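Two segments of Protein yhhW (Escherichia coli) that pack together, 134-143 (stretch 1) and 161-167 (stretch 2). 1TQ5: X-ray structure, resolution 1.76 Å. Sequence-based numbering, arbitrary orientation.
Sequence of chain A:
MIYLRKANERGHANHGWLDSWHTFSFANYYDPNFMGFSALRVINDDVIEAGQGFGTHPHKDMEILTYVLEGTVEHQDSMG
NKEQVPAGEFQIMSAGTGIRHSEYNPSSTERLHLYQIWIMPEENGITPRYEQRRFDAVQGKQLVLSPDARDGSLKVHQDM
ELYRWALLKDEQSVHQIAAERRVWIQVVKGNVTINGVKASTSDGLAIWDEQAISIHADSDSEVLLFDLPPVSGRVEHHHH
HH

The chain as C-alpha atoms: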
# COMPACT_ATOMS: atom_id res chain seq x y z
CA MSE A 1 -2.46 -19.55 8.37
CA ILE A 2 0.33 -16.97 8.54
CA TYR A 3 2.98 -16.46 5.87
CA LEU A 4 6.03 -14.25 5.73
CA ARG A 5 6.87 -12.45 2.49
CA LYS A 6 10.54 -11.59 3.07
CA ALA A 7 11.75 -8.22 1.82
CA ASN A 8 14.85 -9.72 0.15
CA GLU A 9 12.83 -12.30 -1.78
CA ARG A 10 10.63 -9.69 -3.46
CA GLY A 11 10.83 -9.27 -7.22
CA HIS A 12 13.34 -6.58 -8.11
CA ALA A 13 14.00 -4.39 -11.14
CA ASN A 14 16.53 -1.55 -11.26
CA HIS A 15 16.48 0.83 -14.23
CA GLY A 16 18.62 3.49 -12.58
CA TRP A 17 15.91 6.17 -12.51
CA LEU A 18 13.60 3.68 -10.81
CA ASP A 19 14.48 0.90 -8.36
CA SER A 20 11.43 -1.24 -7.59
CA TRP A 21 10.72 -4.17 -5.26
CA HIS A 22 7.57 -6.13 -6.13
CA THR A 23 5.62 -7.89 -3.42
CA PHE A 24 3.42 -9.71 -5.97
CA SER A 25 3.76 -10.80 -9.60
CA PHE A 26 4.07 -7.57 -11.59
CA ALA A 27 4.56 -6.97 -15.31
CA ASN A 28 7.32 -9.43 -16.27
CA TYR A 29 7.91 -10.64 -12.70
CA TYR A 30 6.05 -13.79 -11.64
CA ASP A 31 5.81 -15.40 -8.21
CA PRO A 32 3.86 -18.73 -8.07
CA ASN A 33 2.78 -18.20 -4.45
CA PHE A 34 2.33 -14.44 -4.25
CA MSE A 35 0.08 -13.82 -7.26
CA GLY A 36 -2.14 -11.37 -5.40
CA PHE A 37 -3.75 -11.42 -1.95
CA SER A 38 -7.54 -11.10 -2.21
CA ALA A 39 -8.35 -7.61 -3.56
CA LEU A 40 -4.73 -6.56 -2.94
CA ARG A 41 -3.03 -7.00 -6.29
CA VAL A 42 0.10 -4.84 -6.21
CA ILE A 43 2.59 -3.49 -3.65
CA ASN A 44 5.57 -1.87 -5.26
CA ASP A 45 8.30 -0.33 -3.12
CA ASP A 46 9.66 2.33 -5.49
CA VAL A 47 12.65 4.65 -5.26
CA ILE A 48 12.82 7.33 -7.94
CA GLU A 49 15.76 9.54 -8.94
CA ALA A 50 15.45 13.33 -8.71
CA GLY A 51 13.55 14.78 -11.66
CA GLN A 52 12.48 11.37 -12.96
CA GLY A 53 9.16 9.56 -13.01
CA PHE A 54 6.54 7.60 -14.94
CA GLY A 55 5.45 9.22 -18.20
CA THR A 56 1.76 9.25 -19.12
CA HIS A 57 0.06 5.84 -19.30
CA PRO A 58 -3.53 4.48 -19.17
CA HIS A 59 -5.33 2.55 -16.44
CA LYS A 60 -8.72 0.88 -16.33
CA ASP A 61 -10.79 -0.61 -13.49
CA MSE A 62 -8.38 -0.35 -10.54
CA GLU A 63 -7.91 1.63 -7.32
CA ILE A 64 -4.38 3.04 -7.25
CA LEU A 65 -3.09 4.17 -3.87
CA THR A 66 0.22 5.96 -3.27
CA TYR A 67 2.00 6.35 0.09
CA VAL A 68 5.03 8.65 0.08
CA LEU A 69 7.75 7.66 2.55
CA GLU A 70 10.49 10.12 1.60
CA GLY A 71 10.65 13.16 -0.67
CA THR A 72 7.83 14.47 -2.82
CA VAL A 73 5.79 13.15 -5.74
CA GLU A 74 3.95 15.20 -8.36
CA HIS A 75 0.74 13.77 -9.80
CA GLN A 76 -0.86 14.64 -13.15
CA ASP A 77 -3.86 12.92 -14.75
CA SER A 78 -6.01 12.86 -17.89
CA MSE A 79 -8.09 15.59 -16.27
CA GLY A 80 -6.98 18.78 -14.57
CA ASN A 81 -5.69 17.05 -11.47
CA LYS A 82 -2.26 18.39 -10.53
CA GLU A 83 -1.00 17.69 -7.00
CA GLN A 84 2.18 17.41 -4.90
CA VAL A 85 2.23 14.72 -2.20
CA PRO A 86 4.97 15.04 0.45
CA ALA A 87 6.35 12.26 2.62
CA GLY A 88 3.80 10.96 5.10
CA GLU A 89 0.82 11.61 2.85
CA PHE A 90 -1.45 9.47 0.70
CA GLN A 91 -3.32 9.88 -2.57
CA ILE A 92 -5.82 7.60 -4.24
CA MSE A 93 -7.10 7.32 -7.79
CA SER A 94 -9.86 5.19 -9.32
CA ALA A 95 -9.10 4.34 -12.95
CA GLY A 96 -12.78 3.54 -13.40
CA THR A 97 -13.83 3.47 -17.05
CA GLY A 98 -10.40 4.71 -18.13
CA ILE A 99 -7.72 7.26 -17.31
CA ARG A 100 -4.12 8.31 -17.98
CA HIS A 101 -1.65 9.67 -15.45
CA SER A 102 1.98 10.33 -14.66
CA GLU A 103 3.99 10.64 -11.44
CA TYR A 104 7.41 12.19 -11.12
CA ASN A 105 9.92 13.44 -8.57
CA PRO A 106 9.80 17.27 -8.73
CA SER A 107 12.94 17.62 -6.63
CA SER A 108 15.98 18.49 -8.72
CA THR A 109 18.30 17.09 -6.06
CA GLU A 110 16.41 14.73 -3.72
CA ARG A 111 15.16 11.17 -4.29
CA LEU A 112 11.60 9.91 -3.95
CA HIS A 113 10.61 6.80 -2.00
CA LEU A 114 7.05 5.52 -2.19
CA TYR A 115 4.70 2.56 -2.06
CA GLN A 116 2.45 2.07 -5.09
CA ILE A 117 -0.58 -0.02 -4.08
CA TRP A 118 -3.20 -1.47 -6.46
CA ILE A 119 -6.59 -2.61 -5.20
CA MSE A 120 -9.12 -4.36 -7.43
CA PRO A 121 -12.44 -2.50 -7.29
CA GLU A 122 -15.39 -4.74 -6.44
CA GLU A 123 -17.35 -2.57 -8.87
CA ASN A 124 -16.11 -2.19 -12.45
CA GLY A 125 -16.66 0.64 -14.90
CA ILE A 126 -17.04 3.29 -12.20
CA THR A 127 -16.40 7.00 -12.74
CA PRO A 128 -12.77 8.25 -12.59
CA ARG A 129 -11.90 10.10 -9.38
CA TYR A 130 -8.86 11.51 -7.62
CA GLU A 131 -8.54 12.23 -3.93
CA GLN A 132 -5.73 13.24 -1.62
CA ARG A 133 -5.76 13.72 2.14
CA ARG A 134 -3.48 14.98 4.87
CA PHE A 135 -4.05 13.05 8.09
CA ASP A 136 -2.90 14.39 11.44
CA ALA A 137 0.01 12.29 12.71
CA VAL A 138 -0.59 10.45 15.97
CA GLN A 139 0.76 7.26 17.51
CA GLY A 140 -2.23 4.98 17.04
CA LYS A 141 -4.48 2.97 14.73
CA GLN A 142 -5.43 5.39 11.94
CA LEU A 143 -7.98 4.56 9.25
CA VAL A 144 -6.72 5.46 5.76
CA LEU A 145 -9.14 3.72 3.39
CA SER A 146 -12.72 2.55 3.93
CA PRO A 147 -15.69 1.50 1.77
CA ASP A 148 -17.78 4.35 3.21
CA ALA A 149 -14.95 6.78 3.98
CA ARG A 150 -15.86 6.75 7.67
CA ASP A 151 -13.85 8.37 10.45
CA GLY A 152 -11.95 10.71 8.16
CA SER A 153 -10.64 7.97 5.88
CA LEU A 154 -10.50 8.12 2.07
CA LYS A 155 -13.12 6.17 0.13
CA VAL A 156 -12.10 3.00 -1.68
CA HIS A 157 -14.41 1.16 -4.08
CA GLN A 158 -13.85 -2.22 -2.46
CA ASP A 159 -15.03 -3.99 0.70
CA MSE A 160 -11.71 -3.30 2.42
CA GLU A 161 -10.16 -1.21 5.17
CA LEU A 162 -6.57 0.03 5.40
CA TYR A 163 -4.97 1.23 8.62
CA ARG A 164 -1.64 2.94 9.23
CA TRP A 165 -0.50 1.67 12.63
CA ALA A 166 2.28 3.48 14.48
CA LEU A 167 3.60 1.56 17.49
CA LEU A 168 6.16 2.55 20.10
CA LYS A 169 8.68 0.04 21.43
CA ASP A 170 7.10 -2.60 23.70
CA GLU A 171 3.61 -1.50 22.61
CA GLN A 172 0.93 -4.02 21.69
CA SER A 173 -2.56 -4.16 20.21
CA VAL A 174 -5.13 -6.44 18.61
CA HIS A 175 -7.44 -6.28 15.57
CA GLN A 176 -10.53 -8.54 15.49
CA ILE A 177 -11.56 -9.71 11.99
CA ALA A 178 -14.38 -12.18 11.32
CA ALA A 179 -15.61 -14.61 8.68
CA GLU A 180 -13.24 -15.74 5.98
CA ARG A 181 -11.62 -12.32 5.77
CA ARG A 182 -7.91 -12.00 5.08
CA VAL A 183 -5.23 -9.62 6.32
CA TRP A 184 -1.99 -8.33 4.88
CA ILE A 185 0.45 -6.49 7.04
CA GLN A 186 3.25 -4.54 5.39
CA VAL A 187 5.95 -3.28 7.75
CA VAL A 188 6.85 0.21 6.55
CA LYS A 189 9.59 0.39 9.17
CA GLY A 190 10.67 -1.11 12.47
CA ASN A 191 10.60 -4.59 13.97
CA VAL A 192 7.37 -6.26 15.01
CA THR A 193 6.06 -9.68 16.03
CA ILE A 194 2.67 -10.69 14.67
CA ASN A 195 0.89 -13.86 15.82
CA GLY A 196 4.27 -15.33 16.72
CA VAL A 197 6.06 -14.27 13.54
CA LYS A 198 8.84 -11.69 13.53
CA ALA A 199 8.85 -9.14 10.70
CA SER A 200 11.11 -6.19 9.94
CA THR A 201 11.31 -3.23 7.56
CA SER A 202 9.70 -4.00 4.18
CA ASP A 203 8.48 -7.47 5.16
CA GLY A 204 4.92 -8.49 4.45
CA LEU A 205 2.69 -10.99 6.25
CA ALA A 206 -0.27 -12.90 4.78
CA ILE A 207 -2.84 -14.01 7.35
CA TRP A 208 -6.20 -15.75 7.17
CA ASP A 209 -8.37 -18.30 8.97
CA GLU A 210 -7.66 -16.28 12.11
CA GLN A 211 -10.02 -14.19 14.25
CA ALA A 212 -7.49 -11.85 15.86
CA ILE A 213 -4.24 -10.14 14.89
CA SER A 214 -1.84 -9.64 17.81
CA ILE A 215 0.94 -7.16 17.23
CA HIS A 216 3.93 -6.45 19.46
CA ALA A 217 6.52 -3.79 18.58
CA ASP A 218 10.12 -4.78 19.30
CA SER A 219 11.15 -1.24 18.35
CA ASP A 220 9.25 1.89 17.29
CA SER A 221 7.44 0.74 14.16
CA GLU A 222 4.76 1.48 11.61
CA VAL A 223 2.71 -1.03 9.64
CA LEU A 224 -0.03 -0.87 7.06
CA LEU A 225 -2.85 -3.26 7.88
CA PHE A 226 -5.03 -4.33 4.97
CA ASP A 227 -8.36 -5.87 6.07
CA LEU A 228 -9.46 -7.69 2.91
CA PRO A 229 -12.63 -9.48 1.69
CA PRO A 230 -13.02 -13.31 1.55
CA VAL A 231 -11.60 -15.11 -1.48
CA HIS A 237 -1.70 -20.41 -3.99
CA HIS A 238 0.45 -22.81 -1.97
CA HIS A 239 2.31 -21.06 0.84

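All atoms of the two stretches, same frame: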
# COMPACT_ATOMS: atom_id res chain seq x y z
N ARG A 134 -4.55 14.80 3.91
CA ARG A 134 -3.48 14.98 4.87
C ARG A 134 -4.03 14.66 6.25
O ARG A 134 -4.82 15.43 6.81
CB ARG A 134 -2.96 16.41 4.86
CG ARG A 134 -1.97 16.67 5.97
CD ARG A 134 -1.24 17.97 5.77
NE ARG A 134 -0.27 18.20 6.83
CZ ARG A 134 0.81 18.94 6.70
NH1 ARG A 134 1.07 19.54 5.54
NH2 ARG A 134 1.64 19.10 7.72
N PHE A 135 -3.62 13.51 6.78
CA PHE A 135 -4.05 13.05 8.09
C PHE A 135 -3.16 13.67 9.15
O PHE A 135 -2.01 14.02 8.88
CB PHE A 135 -3.93 11.52 8.18
CG PHE A 135 -4.78 10.79 7.17
CD1 PHE A 135 -6.13 10.53 7.43
CD2 PHE A 135 -4.24 10.36 5.97
CE1 PHE A 135 -6.92 9.86 6.50
CE2 PHE A 135 -5.03 9.69 5.03
CZ PHE A 135 -6.37 9.44 5.30
N ASP A 136 -3.69 13.82 10.36
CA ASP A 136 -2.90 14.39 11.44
C ASP A 136 -2.15 13.27 12.15
O ASP A 136 -2.77 12.38 12.74
CB ASP A 136 -3.81 15.12 12.43
CG ASP A 136 -3.04 16.06 13.33
OD1 ASP A 136 -2.60 17.12 12.84
OD2 ASP A 136 -2.87 15.74 14.52
N ALA A 137 -0.82 13.31 12.08
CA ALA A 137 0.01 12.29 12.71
C ALA A 137 -0.38 12.05 14.17
O ALA A 137 -0.80 12.97 14.87
CB ALA A 137 1.48 12.70 12.63
N VAL A 138 -0.25 10.80 14.61
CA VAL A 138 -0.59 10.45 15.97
C VAL A 138 -0.40 8.97 16.23
O VAL A 138 -1.03 8.13 15.59
N GLN A 139 0.48 8.65 17.18
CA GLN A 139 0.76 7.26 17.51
C GLN A 139 -0.47 6.44 17.84
O GLN A 139 -0.89 6.37 19.00
N GLY A 140 -1.05 5.80 16.83
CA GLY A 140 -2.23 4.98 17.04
C GLY A 140 -2.70 4.29 15.77
O GLY A 140 -2.02 4.31 14.74
N LYS A 141 -3.88 3.68 15.85
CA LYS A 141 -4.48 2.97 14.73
C LYS A 141 -5.33 3.95 13.91
O LYS A 141 -6.47 4.26 14.27
CB LYS A 141 -5.35 1.83 15.26
CG LYS A 141 -5.95 0.92 14.21
CD LYS A 141 -6.75 -0.18 14.88
CE LYS A 141 -7.29 -1.19 13.88
NZ LYS A 141 -8.00 -2.32 14.55
N GLN A 142 -4.76 4.43 12.81
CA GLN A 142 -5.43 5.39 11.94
C GLN A 142 -6.02 4.76 10.69
O GLN A 142 -5.35 4.02 9.98
CB GLN A 142 -4.44 6.49 11.55
CG GLN A 142 -5.02 7.57 10.67
CD GLN A 142 -3.99 8.63 10.33
OE1 GLN A 142 -3.04 8.37 9.58
NE2 GLN A 142 -4.17 9.83 10.87
N LEU A 143 -7.28 5.08 10.41
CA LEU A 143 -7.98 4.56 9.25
C LEU A 143 -7.67 5.40 8.01
O LEU A 143 -7.94 6.60 7.98
CB LEU A 143 -9.49 4.56 9.51
CG LEU A 143 -10.41 3.92 8.47
CD1 LEU A 143 -10.07 2.44 8.32
CD2 LEU A 143 -11.85 4.10 8.92
N GLU A 161 -10.61 -2.29 4.31
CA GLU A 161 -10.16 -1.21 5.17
C GLU A 161 -8.64 -1.25 5.25
O GLU A 161 -8.04 -2.33 5.26
CB GLU A 161 -10.73 -1.36 6.58
CG GLU A 161 -12.23 -1.32 6.66
CD GLU A 161 -12.71 -1.34 8.10
OE1 GLU A 161 -12.22 -2.20 8.87
OE2 GLU A 161 -13.57 -0.51 8.46
N LEU A 162 -8.02 -0.08 5.30
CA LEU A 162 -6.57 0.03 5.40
C LEU A 162 -6.25 0.94 6.57
O LEU A 162 -6.79 2.04 6.69
CB LEU A 162 -5.97 0.63 4.12
CG LEU A 162 -4.47 0.96 4.15
CD1 LEU A 162 -3.65 -0.31 4.39
CD2 LEU A 162 -4.05 1.62 2.83
N TYR A 163 -5.37 0.47 7.45
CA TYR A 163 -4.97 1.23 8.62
C TYR A 163 -3.47 1.47 8.60
O TYR A 163 -2.70 0.63 8.11
CB TYR A 163 -5.28 0.47 9.90
CG TYR A 163 -6.74 0.15 10.14
CD1 TYR A 163 -7.52 0.95 10.97
CD2 TYR A 163 -7.33 -0.96 9.54
CE1 TYR A 163 -8.85 0.65 11.22
CE2 TYR A 163 -8.67 -1.27 9.78
CZ TYR A 163 -9.42 -0.46 10.62
OH TYR A 163 -10.74 -0.77 10.85
N ARG A 164 -3.05 2.63 9.09
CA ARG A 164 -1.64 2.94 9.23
C ARG A 164 -1.49 2.85 10.75
O ARG A 164 -2.12 3.61 11.48
CB ARG A 164 -1.30 4.35 8.75
CG ARG A 164 0.14 4.72 9.06
CD ARG A 164 0.58 6.01 8.38
NE ARG A 164 -0.25 7.16 8.72
CZ ARG A 164 -0.00 8.40 8.30
NH1 ARG A 164 -0.81 9.39 8.65
NH2 ARG A 164 1.05 8.64 7.53
N TRP A 165 -0.68 1.90 11.20
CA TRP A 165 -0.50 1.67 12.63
C TRP A 165 0.90 2.03 13.13
O TRP A 165 1.88 1.36 12.78
CB TRP A 165 -0.77 0.18 12.91
CG TRP A 165 -1.47 -0.11 14.20
CD1 TRP A 165 -1.31 0.55 15.39
CD2 TRP A 165 -2.40 -1.16 14.45
NE1 TRP A 165 -2.09 -0.03 16.36
CE2 TRP A 165 -2.77 -1.08 15.81
CE3 TRP A 165 -2.97 -2.16 13.65
CZ2 TRP A 165 -3.68 -1.97 16.39
CZ3 TRP A 165 -3.87 -3.05 14.23
CH2 TRP A 165 -4.22 -2.94 15.58
N ALA A 166 0.99 3.08 13.93
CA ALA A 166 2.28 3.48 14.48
C ALA A 166 2.36 2.90 15.89
O ALA A 166 1.46 3.11 16.71
CB ALA A 166 2.39 5.00 14.52
N LEU A 167 3.43 2.17 16.18
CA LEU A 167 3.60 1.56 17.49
C LEU A 167 4.95 1.88 18.11
O LEU A 167 5.98 1.78 17.45
CB LEU A 167 3.45 0.04 17.41
CG LEU A 167 2.10 -0.55 16.99
CD1 LEU A 167 2.21 -2.06 16.93
CD2 LEU A 167 1.02 -0.14 17.98

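The two stretches form a short antiparallel β-ladder, reinforced on one face by a lysine and a leucine packed against aromatic rings and on the other by a glutamine-arginine pair. Gln-142 and Arg-164 anchor the register by bonding twice through the backbone, Gln-142 N to Arg-164 O at 3.1 Å and Arg-164 N to Gln-142 O at 2.8 Å. Beyond them the ladder loosens: Ala-166 N reaches Gly-140 O in a weak hydrogen bond of 3.4 Å.

The same pair also joins through its side chains. Arg-164 NH1 donates to Gln-142 OE1 at 2.6 Å, near the guanidinium plane, so the neutral amide gives the cation an acceptor; Phe-135 CB lies 3.8 Å from that NH1.

On the other face, Lys-141, Leu-143, Tyr-163 and Trp-165 interleave. The all-t chain of Lys-141 lays CD over the Trp-165 ring, 3.8 Å from CH2, and CE over one face of Tyr-163, 3.6 Å from CE1. Its long methylene chain thus spans both rings, while NZ makes a cation-π contact with Tyr-163. Leu-143 CD1 covers the opposite face, 3.6 Å from Tyr-163 CE1, an apolar branch suited to a buried ring. In all, 620 Å² is buried, leaving Ala-166 O without a polar partner.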